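PDB 5V9X: ATP-dependent DNA helicase from Mycobacterium smegmatis, which unwinds RNA:DNA hybrids in the 3'-to-5' direction, tracking along single-stranded DNA as it hydrolyses ATP. Local coordinates for residues Leu669-Glu674 / Pro863-Ala868; Leu464-Val469 / Ala784-Leu789; Gln96-Leu101 / Asn158-Leu163; Val229-Glu234 / Ile451-Val456. All blocks are in the same frame, centred on the assembly; numbering follows the deposited sequence.

How the interactions relate
The four contacts follow the helicase from its first RecA-like domain to its C-terminal part. Interaction 3 lies inside the first RecA-like sheet, with the side chain of V162 about 14 Å from the bound AMP-PNP. Interaction 4 joins the loop after strand 221-226 and the start of helix 232-240 of that domain to segment 451-456; the side chain of V229 is about 10 Å from both the nucleotide and its magnesium ion. Interaction 2 brings helix 461-471, which follows segment 451-456, against the end of helix 774-786, its centre about 27 Å from that of interaction 4. Interaction 1 is about 60 Å from interaction 3 between centres and has A868 next to nucleotide DA2 of chain B.

Interaction 1: Leu669-Glu674 / Pro863-Ala868. With nucleotides of chain B.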
loop_
_atom_site.group_PDB
_atom_site.type_symbol
_atom_site.label_atom_id
_atom_site.label_comp_id
_atom_site.label_asym_id
_atom_site.label_seq_id
_atom_site.Cartn_x
_atom_site.Cartn_y
_atom_site.Cartn_z
ATOM N N LEU A 669 -17.484 25.068 1.221
ATOM C CA LEU A 669 -18.763 24.522 0.780
ATOM C C LEU A 669 -19.739 25.628 0.405
ATOM O O LEU A 669 -20.509 25.485 -0.550
ATOM C CB LEU A 669 -19.346 23.625 1.868
ATOM C CG LEU A 669 -18.450 22.436 2.215
ATOM C CD1 LEU A 669 -19.019 21.643 3.379
ATOM C CD2 LEU A 669 -18.262 21.548 0.996
ATOM N N ARG A 670 -19.721 26.739 1.145
ATOM C CA ARG A 670 -20.559 27.879 0.786
ATOM C C ARG A 670 -20.227 28.380 -0.614
ATOM O O ARG A 670 -21.119 28.541 -1.455
ATOM C CB ARG A 670 -20.394 29.000 1.816
ATOM C CG ARG A 670 -21.180 30.256 1.482
ATOM C CD ARG A 670 -21.082 31.309 2.575
ATOM N NE ARG A 670 -19.704 31.672 2.888
ATOM C CZ ARG A 670 -18.936 32.442 2.121
ATOM N NH1 ARG A 670 -19.403 32.926 0.979
ATOM N NH2 ARG A 670 -17.694 32.721 2.495
ATOM N N GLU A 671 -18.940 28.617 -0.886
ATOM C CA GLU A 671 -18.537 29.115 -2.200
ATOM C C GLU A 671 -18.860 28.112 -3.300
ATOM O O GLU A 671 -19.282 28.500 -4.396
ATOM C CB GLU A 671 -17.047 29.443 -2.209
ATOM C CG GLU A 671 -16.654 30.640 -1.364
ATOM C CD GLU A 671 -15.189 30.990 -1.523
ATOM O OE1 GLU A 671 -14.662 30.848 -2.647
ATOM O OE2 GLU A 671 -14.561 31.398 -0.525
ATOM N N GLN A 672 -18.650 26.819 -3.037
ATOM C CA GLN A 672 -19.026 25.807 -4.018
ATOM C C GLN A 672 -20.532 25.797 -4.234
ATOM O O GLN A 672 -21.005 25.624 -5.364
ATOM C CB GLN A 672 -18.543 24.428 -3.572
ATOM C CG GLN A 672 -18.811 23.334 -4.591
ATOM C CD GLN A 672 -18.077 23.572 -5.895
ATOM O OE1 GLN A 672 -16.952 24.065 -5.901
ATOM N NE2 GLN A 672 -18.714 23.230 -7.007
ATOM N N ARG A 673 -21.298 25.986 -3.160
ATOM C CA ARG A 673 -22.746 26.095 -3.287
ATOM C C ARG A 673 -23.133 27.351 -4.061
ATOM O O ARG A 673 -24.047 27.316 -4.891
ATOM C CB ARG A 673 -23.385 26.086 -1.896
ATOM C CG ARG A 673 -24.737 25.396 -1.814
ATOM C CD ARG A 673 -25.179 25.192 -0.369
ATOM N NE ARG A 673 -25.153 26.431 0.406
ATOM C CZ ARG A 673 -24.272 26.699 1.366
ATOM N NH1 ARG A 673 -23.339 25.810 1.684
ATOM N NH2 ARG A 673 -24.326 27.855 2.015
ATOM N N GLU A 674 -22.440 28.465 -3.815
ATOM C CA GLU A 674 -22.735 29.693 -4.545
ATOM C C GLU A 674 -22.367 29.578 -6.018
ATOM O O GLU A 674 -22.947 30.276 -6.857
ATOM C CB GLU A 674 -21.998 30.876 -3.918
ATOM C CG GLU A 674 -22.455 31.233 -2.516
ATOM C CD GLU A 674 -21.595 32.313 -1.888
ATOM O OE1 GLU A 674 -20.664 32.801 -2.563
ATOM O OE2 GLU A 674 -21.847 32.673 -0.719
ATOM N N PRO A 863 -14.330 29.087 -13.040
ATOM C CA PRO A 863 -14.344 27.781 -12.367
ATOM C C PRO A 863 -14.688 27.879 -10.887
ATOM O O PRO A 863 -14.160 28.722 -10.158
ATOM C CB PRO A 863 -12.917 27.266 -12.579
ATOM C CG PRO A 863 -12.489 27.893 -13.851
ATOM C CD PRO A 863 -13.137 29.251 -13.893
ATOM N N SER A 864 -15.591 27.001 -10.451
ATOM C CA SER A 864 -15.994 26.848 -9.059
ATOM C C SER A 864 -14.799 26.393 -8.227
ATOM O O SER A 864 -13.784 25.960 -8.792
ATOM C CB SER A 864 -17.144 25.844 -8.950
ATOM O OG SER A 864 -16.709 24.531 -9.258
ATOM N N PRO A 865 -14.865 26.482 -6.893
ATOM C CA PRO A 865 -13.754 25.965 -6.078
ATOM C C PRO A 865 -13.392 24.517 -6.379
ATOM O O PRO A 865 -12.201 24.186 -6.455
ATOM C CB PRO A 865 -14.274 26.133 -4.644
ATOM C CG PRO A 865 -15.195 27.291 -4.722
ATOM C CD PRO A 865 -15.861 27.197 -6.074
ATOM N N PHE A 866 -14.388 23.645 -6.560
ATOM C CA PHE A 866 -14.096 22.248 -6.870
ATOM C C PHE A 866 -13.468 22.109 -8.251
ATOM O O PHE A 866 -12.530 21.325 -8.438
ATOM C CB PHE A 866 -15.367 21.403 -6.779
ATOM C CG PHE A 866 -15.800 21.095 -5.372
ATOM C CD1 PHE A 866 -15.290 21.801 -4.294
ATOM C CD2 PHE A 866 -16.714 20.084 -5.128
ATOM C CE1 PHE A 866 -15.690 21.511 -3.003
ATOM C CE2 PHE A 866 -17.116 19.788 -3.839
ATOM C CZ PHE A 866 -16.603 20.502 -2.776
ATOM N N ALA A 867 -13.981 22.855 -9.232
ATOM C CA ALA A 867 -13.389 22.832 -10.564
ATOM C C ALA A 867 -11.975 23.391 -10.543
ATOM O O ALA A 867 -11.081 22.862 -11.214
ATOM C CB ALA A 867 -14.263 23.621 -11.541
ATOM N N ALA A 868 -11.753 24.462 -9.775
ATOM C CA ALA A 868 -10.414 25.030 -9.657
ATOM C C ALA A 868 -9.434 24.014 -9.087
ATOM O O ALA A 868 -8.276 23.950 -9.517
ATOM C CB ALA A 868 -10.451 26.284 -8.785
ATOM P P DA B 2 -0.935 32.763 -4.827
ATOM O OP1 DA B 2 -0.945 33.422 -3.501
ATOM O OP2 DA B 2 0.300 32.770 -5.642
ATOM O "O5'" DA B 2 -1.411 31.242 -4.654
ATOM C "C5'" DA B 2 -0.447 30.207 -4.450
ATOM C "C4'" DA B 2 -1.075 29.011 -3.752
ATOM O "O4'" DA B 2 -2.401 28.779 -4.293
ATOM C "C3'" DA B 2 -0.328 27.691 -3.932
ATOM O "O3'" DA B 2 -0.543 26.850 -2.802
ATOM C "C2'" DA B 2 -1.001 27.120 -5.169
ATOM C "C1'" DA B 2 -2.447 27.502 -4.897
ATOM N N9 DA B 2 -3.264 27.582 -6.101
ATOM C C8 DA B 2 -2.991 28.289 -7.238
ATOM N N7 DA B 2 -3.911 28.174 -8.165
ATOM C C5 DA B 2 -4.854 27.334 -7.595
ATOM C C6 DA B 2 -6.077 26.820 -8.069
ATOM N N6 DA B 2 -6.573 27.096 -9.279
ATOM N N1 DA B 2 -6.774 26.008 -7.246
ATOM C C2 DA B 2 -6.275 25.733 -6.034
ATOM N N3 DA B 2 -5.139 26.155 -5.481
ATOM C C4 DA B 2 -4.469 26.960 -6.323
#
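A single side-chain amide, that of Q672, grips the start of another helix by its first backbone N-H, that of F866, and also lies flat over an aromatic ring. The contact is a helix N-terminus packed on the side of helix 661-676: S864 is the N-cap of helix 865-870, its OG accepting from A867 N at 3.2 Å. Q672 bends at chi2 (63°), which turns its amide onto the F866 ring, the two planes 25° apart. Its CG sits over the ring centre, 3.7 Å from the centroid, a CH-pi contact. Q672 OE1 accepts from F866 N at 2.7 Å, the donor tilted about 31° from the carbonyl plane, while NE2 gives a weak bond to S864 OG, which is also hydrogen-bonded to E688. P865 CG lies 3.8 Å from E671 CB, the two side chains crossing at about a right angle; the carboxylate of E671 goes on to a salt bridge with R433. L669 adds its CD2 methyl obliquely to the F866 ring. Helix 865-870 follows strand 854-859 of a mixed sheet and comes near the DNA: A868 O lies 3.4 Å from N1 of DA2 of chain B, a close approach and not a hydrogen bond.

Interaction 2: Leu464-Val469 / Ala784-Leu789; sequences LAQHTV and AARALL
Helix 461-471 passes the C-terminal end of helix 774-786, the two backbones coming to 5.0 Å between the CA atoms of Q466 and A787. That end is closed by a Schellman motif: L788 takes positive phi (65°), and the amides of L788 and L789 bond back to A785 O and A784 O. From the other helix Q466 extends its side chain so that NE2 reaches R786 O at 2.9 Å. The bond is nearly straight, 164° at the hydrogen, and R786 O lies close to the amide plane of Q466. The same NE2 also donates to G547 O, and OE1 accepts from H204, so this buried amide is held at both ends, which supports its orientation. On one flank A465 CB rests on A787 CB at 3.9 Å. On the other, the CD1 methyl of L788 touches both V469 CB, 4.0 Å away, and the CG of Q466. R786 NE forms a salt bridge with D462, near the start of helix 461-471, a second polar tie between the same two helices. Around this joint, helix 497-508 covers A465 and L789, and helix 479-488 packs on L464 and H467; helix 461-471 of the winged-helix family region and helix 774-786 of the DEAD/H-associated region thus meet beside helix 200-213 of the first RecA-like domain, which lies against H467.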
loop_
_atom_site.group_PDB
_atom_site.type_symbol
_atom_site.label_atom_id
_atom_site.label_comp_id
_atom_site.label_asym_id
_atom_site.label_seq_id
_atom_site.Cartn_x
_atom_site.Cartn_y
_atom_site.Cartn_z
ATOM N N LEU A 464 3.250 -15.809 -11.073
ATOM C CA LEU A 464 3.485 -17.237 -11.260
ATOM C C LEU A 464 4.720 -17.485 -12.119
ATOM O O LEU A 464 5.578 -18.306 -11.772
ATOM C CB LEU A 464 2.253 -17.886 -11.892
ATOM C CG LEU A 464 2.410 -19.314 -12.424
ATOM C CD1 LEU A 464 2.665 -20.292 -11.291
ATOM C CD2 LEU A 464 1.189 -19.731 -13.232
ATOM N N ALA A 465 4.826 -16.776 -13.247
ATOM C CA ALA A 465 5.952 -16.977 -14.154
ATOM C C ALA A 465 7.282 -16.721 -13.457
ATOM O O ALA A 465 8.256 -17.453 -13.673
ATOM C CB ALA A 465 5.805 -16.072 -15.378
ATOM N N GLN A 466 7.342 -15.692 -12.610
ATOM C CA GLN A 466 8.583 -15.387 -11.904
ATOM C C GLN A 466 8.966 -16.520 -10.959
ATOM O O GLN A 466 10.113 -16.984 -10.964
ATOM C CB GLN A 466 8.445 -14.067 -11.143
ATOM C CG GLN A 466 9.679 -13.695 -10.337
ATOM C CD GLN A 466 9.540 -12.362 -9.627
ATOM O OE1 GLN A 466 9.915 -12.223 -8.462
ATOM N NE2 GLN A 466 9.006 -11.368 -10.332
ATOM N N HIS A 467 8.016 -16.981 -10.137
ATOM C CA HIS A 467 8.291 -18.106 -9.250
ATOM C C HIS A 467 8.650 -19.355 -10.043
ATOM O O HIS A 467 9.492 -20.150 -9.612
ATOM C CB HIS A 467 7.088 -18.373 -8.344
ATOM C CG HIS A 467 7.074 -17.550 -7.093
ATOM N ND1 HIS A 467 7.536 -18.025 -5.885
ATOM C CD2 HIS A 467 6.655 -16.284 -6.863
ATOM C CE1 HIS A 467 7.405 -17.086 -4.964
ATOM N NE2 HIS A 467 6.872 -16.018 -5.532
ATOM N N THR A 468 8.028 -19.538 -11.211
ATOM C CA THR A 468 8.293 -20.728 -12.013
ATOM C C THR A 468 9.750 -20.783 -12.455
ATOM O O THR A 468 10.359 -21.859 -12.480
ATOM C CB THR A 468 7.361 -20.766 -13.224
ATOM O OG1 THR A 468 5.998 -20.764 -12.781
ATOM C CG2 THR A 468 7.610 -22.017 -14.044
ATOM N N VAL A 469 10.331 -19.634 -12.805
ATOM C CA VAL A 469 11.759 -19.597 -13.096
ATOM C C VAL A 469 12.564 -19.879 -11.835
ATOM O O VAL A 469 13.589 -20.569 -11.876
ATOM C CB VAL A 469 12.147 -18.244 -13.724
ATOM C CG1 VAL A 469 13.648 -18.186 -13.989
ATOM C CG2 VAL A 469 11.368 -18.009 -15.008
ATOM N N ALA A 784 5.415 -7.648 -18.093
ATOM C CA ALA A 784 6.438 -8.343 -18.868
ATOM C C ALA A 784 7.747 -8.442 -18.097
ATOM O O ALA A 784 8.399 -9.493 -18.096
ATOM C CB ALA A 784 6.655 -7.636 -20.207
ATOM N N ALA A 785 8.144 -7.357 -17.426
ATOM C CA ALA A 785 9.383 -7.376 -16.657
ATOM C C ALA A 785 9.270 -8.290 -15.444
ATOM O O ALA A 785 10.201 -9.047 -15.143
ATOM C CB ALA A 785 9.755 -5.958 -16.227
ATOM N N ARG A 786 8.137 -8.237 -14.737
ATOM C CA ARG A 786 7.956 -9.083 -13.561
ATOM C C ARG A 786 7.971 -10.562 -13.932
ATOM O O ARG A 786 8.468 -11.392 -13.161
ATOM C CB ARG A 786 6.650 -8.714 -12.849
ATOM C CG ARG A 786 6.434 -9.421 -11.518
ATOM C CD ARG A 786 5.256 -8.840 -10.742
ATOM N NE ARG A 786 4.431 -7.948 -11.551
ATOM C CZ ARG A 786 4.159 -6.686 -11.234
ATOM N NH1 ARG A 786 4.636 -6.165 -10.114
ATOM N NH2 ARG A 786 3.399 -5.943 -12.030
ATOM N N ALA A 787 7.450 -10.908 -15.113
ATOM C CA ALA A 787 7.495 -12.279 -15.606
ATOM C C ALA A 787 8.876 -12.684 -16.111
ATOM O O ALA A 787 9.035 -13.831 -16.545
ATOM C CB ALA A 787 6.463 -12.474 -16.719
ATOM N N LEU A 788 9.858 -11.778 -16.075
ATOM C CA LEU A 788 11.238 -12.050 -16.477
ATOM C C LEU A 788 11.359 -12.377 -17.964
ATOM O O LEU A 788 12.186 -13.201 -18.358
ATOM C CB LEU A 788 11.854 -13.177 -15.636
ATOM C CG LEU A 788 11.780 -13.021 -14.117
ATOM C CD1 LEU A 788 12.244 -14.293 -13.421
ATOM C CD2 LEU A 788 12.605 -11.829 -13.672
ATOM N N LEU A 789 10.550 -11.728 -18.802
ATOM C CA LEU A 789 10.537 -12.006 -20.232
ATOM C C LEU A 789 11.240 -10.948 -21.070
ATOM O O LEU A 789 11.612 -11.238 -22.213
ATOM C CB LEU A 789 9.095 -12.147 -20.729
ATOM C CG LEU A 789 8.287 -13.279 -20.100
ATOM C CD1 LEU A 789 6.873 -13.257 -20.631
ATOM C CD2 LEU A 789 8.939 -14.622 -20.379
#

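Interaction 3: Gln96-Leu101 / Asn158-Leu163; sequences QGTQVL and NPPDVL
L163, T98 and D161 bury the most surface here. T98 works with both branches: its OG1 donates to P160 O at 3.0 Å, in the carbonyl plane, and touches P159 CB, while a chi1 of -58° leaves its CG2 anti to the backbone N and brings it to L163 CB at 3.6 Å. L163 runs alongside L101, the two side chains pointing the same way with CD1 of L101 3.8 Å from CD2 of L163. D161 O accepts from Q99 N and V100 N, each at 2.9 Å; the second bond is the straighter, at 169°. From there the strands are in parallel register, with L163 N bonded to V100 O at 2.9 Å. V100 and V162 meet on the other face, where F80 of helix 75-88 packs on both, whereas helix 167-174 covers L101 and L163. Strands 100-103 and 162-165 are thus neighbours in the seven-stranded parallel sheet of a RecA-like helicase domain, with helices on both faces.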
loop_
_atom_site.group_PDB
_atom_site.type_symbol
_atom_site.label_atom_id
_atom_site.label_comp_id
_atom_site.label_asym_id
_atom_site.label_seq_id
_atom_site.Cartn_x
_atom_site.Cartn_y
_atom_site.Cartn_z
ATOM N N GLN A 96 17.307 -28.297 15.506
ATOM C CA GLN A 96 18.518 -27.774 14.886
ATOM C C GLN A 96 18.236 -27.232 13.489
ATOM O O GLN A 96 17.780 -27.957 12.604
ATOM C CB GLN A 96 19.601 -28.850 14.835
ATOM C CG GLN A 96 20.537 -28.813 16.029
ATOM C CD GLN A 96 21.349 -27.533 16.082
ATOM O OE1 GLN A 96 21.668 -26.946 15.046
ATOM N NE2 GLN A 96 21.681 -27.089 17.289
ATOM N N GLY A 97 18.530 -25.954 13.303
ATOM C CA GLY A 97 18.118 -25.204 12.137
ATOM C C GLY A 97 17.126 -24.113 12.504
ATOM O O GLY A 97 16.646 -24.013 13.633
ATOM N N THR A 98 16.824 -23.282 11.512
ATOM C CA THR A 98 15.895 -22.180 11.730
ATOM C C THR A 98 14.508 -22.720 12.057
ATOM O O THR A 98 13.923 -23.472 11.271
ATOM C CB THR A 98 15.849 -21.277 10.500
ATOM O OG1 THR A 98 17.165 -20.781 10.220
ATOM C CG2 THR A 98 14.917 -20.103 10.745
ATOM N N GLN A 99 13.986 -22.337 13.223
ATOM C CA GLN A 99 12.743 -22.878 13.761
ATOM C C GLN A 99 11.549 -21.953 13.576
ATOM O O GLN A 99 10.442 -22.428 13.303
ATOM C CB GLN A 99 12.908 -23.188 15.252
ATOM C CG GLN A 99 13.873 -24.326 15.550
ATOM C CD GLN A 99 13.252 -25.691 15.331
ATOM O OE1 GLN A 99 12.218 -26.018 15.916
ATOM N NE2 GLN A 99 13.880 -26.498 14.482
ATOM N N VAL A 100 11.741 -20.646 13.729
ATOM C CA VAL A 100 10.676 -19.660 13.591
ATOM C C VAL A 100 11.042 -18.712 12.459
ATOM O O VAL A 100 12.192 -18.276 12.352
ATOM C CB VAL A 100 10.447 -18.885 14.907
ATOM C CG1 VAL A 100 9.397 -17.798 14.719
ATOM C CG2 VAL A 100 10.040 -19.837 16.022
ATOM N N LEU A 101 10.064 -18.401 11.610
ATOM C CA LEU A 101 10.253 -17.481 10.492
ATOM C C LEU A 101 9.258 -16.336 10.631
ATOM O O LEU A 101 8.048 -16.535 10.482
ATOM C CB LEU A 101 10.081 -18.194 9.152
ATOM C CG LEU A 101 10.272 -17.318 7.909
ATOM C CD1 LEU A 101 11.703 -16.814 7.811
ATOM C CD2 LEU A 101 9.877 -18.066 6.648
ATOM N N ASN A 158 25.583 -20.752 10.147
ATOM C CA ASN A 158 25.044 -20.903 11.499
ATOM C C ASN A 158 23.698 -20.198 11.558
ATOM O O ASN A 158 23.578 -19.094 12.103
ATOM C CB ASN A 158 26.014 -20.339 12.540
ATOM C CG ASN A 158 26.354 -21.342 13.622
ATOM O OD1 ASN A 158 27.050 -22.329 13.374
ATOM N ND2 ASN A 158 25.878 -21.086 14.838
ATOM N N PRO A 159 22.653 -20.814 11.007
ATOM C CA PRO A 159 21.373 -20.122 10.901
ATOM C C PRO A 159 20.785 -19.854 12.270
ATOM O O PRO A 159 20.986 -20.636 13.220
ATOM C CB PRO A 159 20.509 -21.102 10.096
ATOM C CG PRO A 159 21.126 -22.437 10.343
ATOM C CD PRO A 159 22.597 -22.179 10.456
ATOM N N PRO A 160 20.049 -18.759 12.422
ATOM C CA PRO A 160 19.432 -18.449 13.713
ATOM C C PRO A 160 18.156 -19.246 13.939
ATOM O O PRO A 160 17.499 -19.709 13.005
ATOM C CB PRO A 160 19.131 -16.951 13.604
ATOM C CG PRO A 160 18.888 -16.742 12.143
ATOM C CD PRO A 160 19.806 -17.702 11.423
ATOM N N ASP A 161 17.811 -19.399 15.220
ATOM C CA ASP A 161 16.574 -20.090 15.569
ATOM C C ASP A 161 15.356 -19.286 15.135
ATOM O O ASP A 161 14.355 -19.856 14.687
ATOM C CB ASP A 161 16.530 -20.367 17.071
ATOM C CG ASP A 161 17.634 -21.303 17.526
ATOM O OD1 ASP A 161 18.154 -22.073 16.690
ATOM O OD2 ASP A 161 17.977 -21.272 18.727
ATOM N N VAL A 162 15.423 -17.964 15.257
ATOM C CA VAL A 162 14.366 -17.064 14.811
ATOM C C VAL A 162 14.926 -16.239 13.662
ATOM O O VAL A 162 15.798 -15.386 13.867
ATOM C CB VAL A 162 13.866 -16.159 15.944
ATOM C CG1 VAL A 162 12.801 -15.201 15.426
ATOM C CG2 VAL A 162 13.336 -16.992 17.102
ATOM N N LEU A 163 14.431 -16.483 12.454
ATOM C CA LEU A 163 14.830 -15.717 11.281
ATOM C C LEU A 163 13.794 -14.635 11.012
ATOM O O LEU A 163 12.607 -14.931 10.838
ATOM C CB LEU A 163 14.992 -16.612 10.053
ATOM C CG LEU A 163 15.511 -15.868 8.822
ATOM C CD1 LEU A 163 16.920 -15.344 9.073
ATOM C CD2 LEU A 163 15.471 -16.750 7.584
#

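Interaction 4: Val229-Glu234 / Ile451-Val456; sequences VRPPEE and IETLRV
R230 meets segment 451-456 through both its backbone and its side chain. R230 O accepts from L454 N at 2.8 Å, in the carbonyl plane and on a lone pair. The extended side chain lies across T453, where R230 NE donates to T453 OG1 at 2.9 Å along an almost perfectly straight line, 178° at the hydrogen and within the guanidinium plane. One face of that guanidinium is covered by I451 O, set off toward the rim, while NH2 forms a salt bridge with E628. I451 CD1 packs against V229 N, 3.7 Å away, and the CB of R230. P231 follows a cis peptide bond and rests its ring crosswise on T453, P231 CD to T453 CG2 3.9 Å.

P231 is also the N-cap of helix 232-240, the helix that follows strand 221-226 of the first RecA-like domain; segment 451-456 is the extended linker leading from helix 433-448 to helix 461-471. In the first turn of helix 232-240, E234 bends at chi2 (76°) and its OE2 accepts from V456 N at 3.2 Å through the anti lone pair. The V456 CG2 methyl lies beside the same oxygen. Further out, R237 forms a salt bridge with E234 OE1, helping to hold the carboxylate in place. At the other end of the linker, helix 406-413 packs on I451, and E452 OE2 accepts from A407 N at the start of that helix.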
loop_
_atom_site.group_PDB
_atom_site.type_symbol
_atom_site.label_atom_id
_atom_site.label_comp_id
_atom_site.label_asym_id
_atom_site.label_seq_id
_atom_site.Cartn_x
_atom_site.Cartn_y
_atom_site.Cartn_z
ATOM N N VAL A 229 -8.050 -5.323 9.562
ATOM C CA VAL A 229 -8.408 -6.502 8.781
ATOM C C VAL A 229 -9.866 -6.382 8.367
ATOM O O VAL A 229 -10.757 -6.317 9.223
ATOM C CB VAL A 229 -8.178 -7.803 9.563
ATOM C CG1 VAL A 229 -8.579 -9.002 8.717
ATOM C CG2 VAL A 229 -6.731 -7.915 9.998
ATOM N N ARG A 230 -10.108 -6.371 7.061
ATOM C CA ARG A 230 -11.458 -6.379 6.514
ATOM C C ARG A 230 -11.425 -6.813 5.053
ATOM O O ARG A 230 -10.786 -6.152 4.222
ATOM C CB ARG A 230 -12.110 -5.003 6.652
ATOM C CG ARG A 230 -13.357 -4.832 5.806
ATOM C CD ARG A 230 -14.098 -3.559 6.164
ATOM N NE ARG A 230 -15.056 -3.183 5.128
ATOM C CZ ARG A 230 -16.047 -2.316 5.308
ATOM N NH1 ARG A 230 -16.220 -1.739 6.489
ATOM N NH2 ARG A 230 -16.871 -2.033 4.308
ATOM N N PRO A 231 -12.085 -7.925 4.695
ATOM C CA PRO A 231 -12.839 -8.789 5.609
ATOM C C PRO A 231 -11.942 -9.800 6.315
ATOM O O PRO A 231 -10.934 -10.215 5.743
ATOM C CB PRO A 231 -13.838 -9.502 4.681
ATOM C CG PRO A 231 -13.467 -9.085 3.257
ATOM C CD PRO A 231 -12.123 -8.437 3.319
ATOM N N PRO A 232 -12.298 -10.178 7.547
ATOM C CA PRO A 232 -11.485 -11.180 8.257
ATOM C C PRO A 232 -11.357 -12.496 7.511
ATOM O O PRO A 232 -10.262 -13.070 7.460
ATOM C CB PRO A 232 -12.231 -11.350 9.587
ATOM C CG PRO A 232 -12.957 -10.060 9.776
ATOM C CD PRO A 232 -13.360 -9.619 8.399
ATOM N N GLU A 233 -12.447 -12.984 6.915
ATOM C CA GLU A 233 -12.406 -14.286 6.257
ATOM C C GLU A 233 -11.491 -14.284 5.038
ATOM O O GLU A 233 -10.876 -15.310 4.725
ATOM C CB GLU A 233 -13.820 -14.724 5.864
ATOM C CG GLU A 233 -14.654 -13.664 5.145
ATOM C CD GLU A 233 -15.446 -12.778 6.098
ATOM O OE1 GLU A 233 -15.036 -12.632 7.271
ATOM O OE2 GLU A 233 -16.485 -12.228 5.672
ATOM N N GLU A 234 -11.374 -13.149 4.345
ATOM C CA GLU A 234 -10.552 -13.110 3.140
ATOM C C GLU A 234 -9.069 -12.999 3.470
ATOM O O GLU A 234 -8.238 -13.648 2.825
ATOM C CB GLU A 234 -10.981 -11.951 2.239
ATOM C CG GLU A 234 -10.111 -11.768 0.995
ATOM C CD GLU A 234 -10.379 -12.799 -0.098
ATOM O OE1 GLU A 234 -10.906 -13.895 0.200
ATOM O OE2 GLU A 234 -10.063 -12.506 -1.271
ATOM N N ILE A 451 -12.601 0.881 7.498
ATOM C CA ILE A 451 -11.476 0.700 6.586
ATOM C C ILE A 451 -11.958 0.041 5.299
ATOM O O ILE A 451 -13.133 -0.317 5.168
ATOM C CB ILE A 451 -10.348 -0.120 7.238
ATOM C CG1 ILE A 451 -10.854 -1.499 7.661
ATOM C CG2 ILE A 451 -9.764 0.630 8.429
ATOM C CD1 ILE A 451 -9.774 -2.382 8.244
ATOM N N GLU A 452 -11.047 -0.125 4.347
ATOM C CA GLU A 452 -11.392 -0.634 3.031
ATOM C C GLU A 452 -11.489 -2.154 3.044
ATOM O O GLU A 452 -10.815 -2.835 3.822
ATOM C CB GLU A 452 -10.352 -0.194 1.999
ATOM C CG GLU A 452 -9.820 1.222 2.201
ATOM C CD GLU A 452 -8.702 1.295 3.232
ATOM O OE1 GLU A 452 -7.827 0.403 3.231
ATOM O OE2 GLU A 452 -8.706 2.240 4.049
ATOM N N THR A 453 -12.345 -2.681 2.171
ATOM C CA THR A 453 -12.443 -4.121 1.980
ATOM C C THR A 453 -11.357 -4.583 1.017
ATOM O O THR A 453 -11.237 -4.062 -0.097
ATOM C CB THR A 453 -13.826 -4.505 1.451
ATOM O OG1 THR A 453 -14.779 -4.464 2.520
ATOM C CG2 THR A 453 -13.807 -5.907 0.855
ATOM N N LEU A 454 -10.563 -5.554 1.449
ATOM C CA LEU A 454 -9.460 -6.062 0.649
ATOM C C LEU A 454 -9.897 -7.299 -0.124
ATOM O O LEU A 454 -10.749 -8.070 0.325
ATOM C CB LEU A 454 -8.253 -6.387 1.531
ATOM C CG LEU A 454 -7.737 -5.230 2.394
ATOM C CD1 LEU A 454 -6.564 -5.676 3.257
ATOM C CD2 LEU A 454 -7.351 -4.032 1.534
ATOM N N ARG A 455 -9.302 -7.478 -1.301
ATOM C CA ARG A 455 -9.604 -8.615 -2.159
ATOM C C ARG A 455 -8.313 -9.103 -2.796
ATOM O O ARG A 455 -7.581 -8.317 -3.406
ATOM C CB ARG A 455 -10.635 -8.240 -3.234
ATOM C CG ARG A 455 -11.124 -9.412 -4.072
ATOM C CD ARG A 455 -12.537 -9.185 -4.598
ATOM N NE ARG A 455 -12.694 -7.886 -5.251
ATOM C CZ ARG A 455 -13.418 -6.883 -4.760
ATOM N NH1 ARG A 455 -14.064 -7.027 -3.609
ATOM N NH2 ARG A 455 -13.502 -5.737 -5.422
ATOM N N VAL A 456 -8.035 -10.394 -2.640
ATOM C CA VAL A 456 -6.832 -11.020 -3.179
ATOM C C VAL A 456 -6.909 -11.038 -4.700
ATOM O O VAL A 456 -7.859 -11.604 -5.261
ATOM C CB VAL A 456 -6.654 -12.444 -2.627
ATOM C CG1 VAL A 456 -5.438 -13.109 -3.249
ATOM C CG2 VAL A 456 -6.540 -12.418 -1.109
#